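Local coordinates for putative immunoglobulin-blocking virulence protein (Mycoplasma mycoides subsp. capri, PDB 7ADK), which probably blocks host antibodies, in keeping with its putative role as an immunoglobulin-blocking virulence protein of a mycoplasma, at residues A[351-356]-A[473-478]. Residues are numbered along the deposited sequence; the frame is centred on the assembly and turned at random.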
ATOM      1  N   TYR A 351      14.557 -31.731 -19.477  1.00 68.27           N
ATOM      2  CA  TYR A 351      15.112 -31.097 -18.269  1.00 68.27           C
ATOM      3  C   TYR A 351      14.230 -31.331 -17.055  1.00 68.27           C
ATOM      4  O   TYR A 351      14.746 -31.616 -15.979  1.00 68.27           O
ATOM      5  CB  TYR A 351      15.402 -29.604 -18.440  1.00 68.27           C
ATOM      6  CG  TYR A 351      16.693 -29.309 -19.169  1.00 68.27           C
ATOM      7  CD1 TYR A 351      17.923 -29.731 -18.635  1.00 68.27           C
ATOM      8  CD2 TYR A 351      16.680 -28.578 -20.360  1.00 68.27           C
ATOM      9  CE1 TYR A 351      19.122 -29.475 -19.314  1.00 68.27           C
ATOM     10  CE2 TYR A 351      17.869 -28.331 -21.057  1.00 68.27           C
ATOM     11  CZ  TYR A 351      19.086 -28.797 -20.542  1.00 68.27           C
ATOM     12  OH  TYR A 351      20.222 -28.593 -21.243  1.00 68.27           O
ATOM     13  N   ARG A 352      12.911 -31.272 -17.202  1.00 65.80           N
ATOM     14  CA  ARG A 352      11.986 -31.505 -16.085  1.00 65.80           C
ATOM     15  C   ARG A 352      12.060 -32.943 -15.580  1.00 65.80           C
ATOM     16  O   ARG A 352      12.043 -33.884 -16.365  1.00 65.80           O
ATOM     17  CB  ARG A 352      10.557 -31.131 -16.480  1.00 65.80           C
ATOM     18  CG  ARG A 352      10.500 -29.663 -16.863  1.00 65.80           C
ATOM     19  CD  ARG A 352       9.089 -29.178 -17.139  1.00 65.80           C
ATOM     20  NE  ARG A 352       8.358 -28.886 -15.907  1.00 65.80           N
ATOM     21  CZ  ARG A 352       7.552 -27.865 -15.717  1.00 65.80           C
ATOM     22  NH1 ARG A 352       7.093 -27.127 -16.682  1.00 65.80           N
ATOM     23  NH2 ARG A 352       7.217 -27.550 -14.516  1.00 65.80           N
ATOM     24  N   VAL A 353      12.070 -33.129 -14.265  1.00 67.58           N
ATOM     25  CA  VAL A 353      11.575 -34.367 -13.656  1.00 67.58           C
ATOM     26  C   VAL A 353      10.049 -34.271 -13.607  1.00 67.58           C
ATOM     27  O   VAL A 353       9.512 -33.170 -13.508  1.00 67.58           O
ATOM     28  CB  VAL A 353      12.256 -34.636 -12.305  1.00 67.58           C
ATOM     29  CG1 VAL A 353      11.819 -33.715 -11.190  1.00 67.58           C
ATOM     30  CG2 VAL A 353      12.025 -36.068 -11.851  1.00 67.58           C
ATOM     31  N   PHE A 354       9.341 -35.388 -13.775  1.00 69.59           N
ATOM     32  CA  PHE A 354       7.928 -35.375 -14.179  1.00 69.59           C
ATOM     33  C   PHE A 354       7.723 -34.690 -15.547  1.00 69.59           C
ATOM     34  O   PHE A 354       6.918 -33.782 -15.723  1.00 69.59           O
ATOM     35  CB  PHE A 354       7.004 -34.877 -13.058  1.00 69.59           C
ATOM     36  CG  PHE A 354       7.275 -35.486 -11.701  1.00 69.59           C
ATOM     37  CD1 PHE A 354       7.291 -36.882 -11.539  1.00 69.59           C
ATOM     38  CD2 PHE A 354       7.498 -34.658 -10.589  1.00 69.59           C
ATOM     39  CE1 PHE A 354       7.502 -37.452 -10.276  1.00 69.59           C
ATOM     40  CE2 PHE A 354       7.708 -35.224  -9.321  1.00 69.59           C
ATOM     41  CZ  PHE A 354       7.698 -36.621  -9.164  1.00 69.59           C
ATOM     42  N   ASP A 355       8.506 -35.130 -16.532  1.00 72.84           N
ATOM     43  CA  ASP A 355       8.529 -34.654 -17.918  1.00 72.84           C
ATOM     44  C   ASP A 355       7.214 -34.873 -18.683  1.00 72.84           C
ATOM     45  O   ASP A 355       6.408 -35.738 -18.334  1.00 72.84           O
ATOM     46  CB  ASP A 355       9.649 -35.381 -18.671  1.00 72.84           C
ATOM     47  CG  ASP A 355       9.431 -36.894 -18.743  1.00 72.84           C
ATOM     48  OD1 ASP A 355       9.499 -37.569 -17.697  1.00 72.84           O
ATOM     49  OD2 ASP A 355       9.201 -37.422 -19.845  1.00 72.84           O
ATOM     50  N   TYR A 356       7.009 -34.108 -19.760  1.00 69.93           N
ATOM     51  CA  TYR A 356       5.876 -34.230 -20.679  1.00 69.93           C
ATOM     52  C   TYR A 356       6.245 -33.812 -22.112  1.00 69.93           C
ATOM     53  O   TYR A 356       7.166 -33.034 -22.318  1.00 69.93           O
ATOM     54  CB  TYR A 356       4.661 -33.474 -20.126  1.00 69.93           C
ATOM     55  CG  TYR A 356       4.818 -31.997 -19.826  1.00 69.93           C
ATOM     56  CD1 TYR A 356       4.559 -31.043 -20.821  1.00 69.93           C
ATOM     57  CD2 TYR A 356       5.147 -31.572 -18.527  1.00 69.93           C
ATOM     58  CE1 TYR A 356       4.609 -29.677 -20.521  1.00 69.93           C
ATOM     59  CE2 TYR A 356       5.189 -30.205 -18.217  1.00 69.93           C
ATOM     60  CZ  TYR A 356       4.907 -29.252 -19.213  1.00 69.93           C
ATOM     61  OH  TYR A 356       4.896 -27.934 -18.913  1.00 69.93           O
ATOM     62  N   ASP A 473      21.885 -34.735  -2.611  1.00 80.06           N
ATOM     63  CA  ASP A 473      21.484 -35.136  -3.954  1.00 80.06           C
ATOM     64  C   ASP A 473      19.951 -35.261  -4.040  1.00 80.06           C
ATOM     65  O   ASP A 473      19.353 -36.174  -3.485  1.00 80.06           O
ATOM     66  CB  ASP A 473      22.200 -36.443  -4.318  1.00 80.06           C
ATOM     67  CG  ASP A 473      22.359 -37.504  -3.213  1.00 80.06           C
ATOM     68  OD1 ASP A 473      23.161 -38.415  -3.399  1.00 80.06           O
ATOM     69  OD2 ASP A 473      21.716 -37.465  -2.149  1.00 80.06           O
ATOM     70  N   ILE A 474      19.294 -34.329  -4.720  1.00 76.35           N
ATOM     71  CA  ILE A 474      17.830 -34.154  -4.754  1.00 76.35           C
ATOM     72  C   ILE A 474      17.324 -34.114  -6.197  1.00 76.35           C
ATOM     73  O   ILE A 474      17.841 -33.360  -7.008  1.00 76.35           O
ATOM     74  CB  ILE A 474      17.407 -32.855  -4.031  1.00 76.35           C
ATOM     75  CG1 ILE A 474      17.942 -32.782  -2.597  1.00 76.35           C
ATOM     76  CG2 ILE A 474      15.895 -32.677  -4.052  1.00 76.35           C
ATOM     77  CD1 ILE A 474      17.611 -31.478  -1.889  1.00 76.35           C
ATOM     78  N   GLN A 475      16.261 -34.849  -6.511  1.00 73.93           N
ATOM     79  CA  GLN A 475      15.617 -34.790  -7.826  1.00 73.93           C
ATOM     80  C   GLN A 475      14.955 -33.420  -8.085  1.00 73.93           C
ATOM     81  O   GLN A 475      15.372 -32.702  -8.989  1.00 73.93           O
ATOM     82  CB  GLN A 475      14.636 -35.955  -7.982  1.00 73.93           C
ATOM     83  CG  GLN A 475      15.274 -37.315  -8.270  1.00 73.93           C
ATOM     84  CD  GLN A 475      15.791 -37.492  -9.692  1.00 73.93           C
ATOM     85  OE1 GLN A 475      15.744 -36.614 -10.539  1.00 73.93           O
ATOM     86  NE2 GLN A 475      16.270 -38.663 -10.014  1.00 73.93           N
ATOM     87  N   GLN A 476      13.978 -33.023  -7.265  1.00 66.37           N
ATOM     88  CA  GLN A 476      13.239 -31.762  -7.367  1.00 66.37           C
ATOM     89  C   GLN A 476      13.110 -31.048  -6.022  1.00 66.37           C
ATOM     90  O   GLN A 476      12.912 -31.680  -4.985  1.00 66.37           O
ATOM     91  CB  GLN A 476      11.879 -32.043  -8.016  1.00 66.37           C
ATOM     92  CG  GLN A 476      10.780 -31.011  -7.802  1.00 66.37           C
ATOM     93  CD  GLN A 476       9.600 -31.214  -8.745  1.00 66.37           C
ATOM     94  OE1 GLN A 476       9.689 -31.095  -9.949  1.00 66.37           O
ATOM     95  NE2 GLN A 476       8.448 -31.553  -8.245  1.00 66.37           N
ATOM     96  N   LEU A 477      13.172 -29.717  -6.050  1.00 62.57           N
ATOM     97  CA  LEU A 477      12.816 -28.844  -4.941  1.00 62.57           C
ATOM     98  C   LEU A 477      11.879 -27.749  -5.446  1.00 62.57           C
ATOM     99  O   LEU A 477      12.294 -26.946  -6.275  1.00 62.57           O
ATOM    100  CB  LEU A 477      14.113 -28.286  -4.327  1.00 62.57           C
ATOM    101  CG  LEU A 477      13.905 -27.415  -3.083  1.00 62.57           C
ATOM    102  CD1 LEU A 477      13.377 -28.217  -1.902  1.00 62.57           C
ATOM    103  CD2 LEU A 477      15.218 -26.783  -2.679  1.00 62.57           C
ATOM    104  N   GLU A 478      10.644 -27.693  -4.955  1.00 59.00           N
ATOM    105  CA  GLU A 478       9.727 -26.577  -5.197  1.00 59.00           C
ATOM    106  C   GLU A 478       9.640 -25.731  -3.925  1.00 59.00           C
ATOM    107  O   GLU A 478       9.234 -26.218  -2.871  1.00 59.00           O
ATOM    108  CB  GLU A 478       8.322 -27.050  -5.622  1.00 59.00           C
ATOM    109  CG  GLU A 478       8.260 -27.798  -6.961  1.00 59.00           C
ATOM    110  CD  GLU A 478       6.861 -28.304  -7.373  1.00 59.00           C
ATOM    111  OE1 GLU A 478       5.859 -27.989  -6.704  1.00 59.00           O
ATOM    112  OE2 GLU A 478       6.733 -29.017  -8.390  1.00 59.00           O
TER
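Val-353 lays its CG1 methyl against the stem and amide of Gln-476, 3.6 Å from CB. Val-353 CG1 also lies 3.6 Å from Gln-476 OE1, so the valine packs along the glutamine side chain rather than against its end alone. With CG1 set between the backbone N and the carbonyl carbon (chi1 72°), CG2 is left anti to N and turned to Gln-475, where Val-353 CG2 meets Gln-475 OE1 at 4.0 Å. Gln-475 interrupts strand 473-481 and Gln-476 resumes it; the strand runs parallel to strand 448-454 in a mixed beta-sheet. The loop following helix 339-351 packs onto this sheet here, and no hydrogen bond joins the two segments. Gln-476 runs extended beyond CG towards Phe-354 and brings NE2 to the rim of the ring, near its plane and 3.9 Å from Phe-354 CE2. The amide and ring planes stand 74° apart, and the amide is held from its own sheet, NE2 being hydrogen-bonded to Ser-448 OG. Phe-354 also makes an edge-to-face contact with Trp-375, while Val-353 touches Leu-413. Nearby, Glu-478 forms a salt bridge with Arg-450, and Arg-352 another with Asp-532.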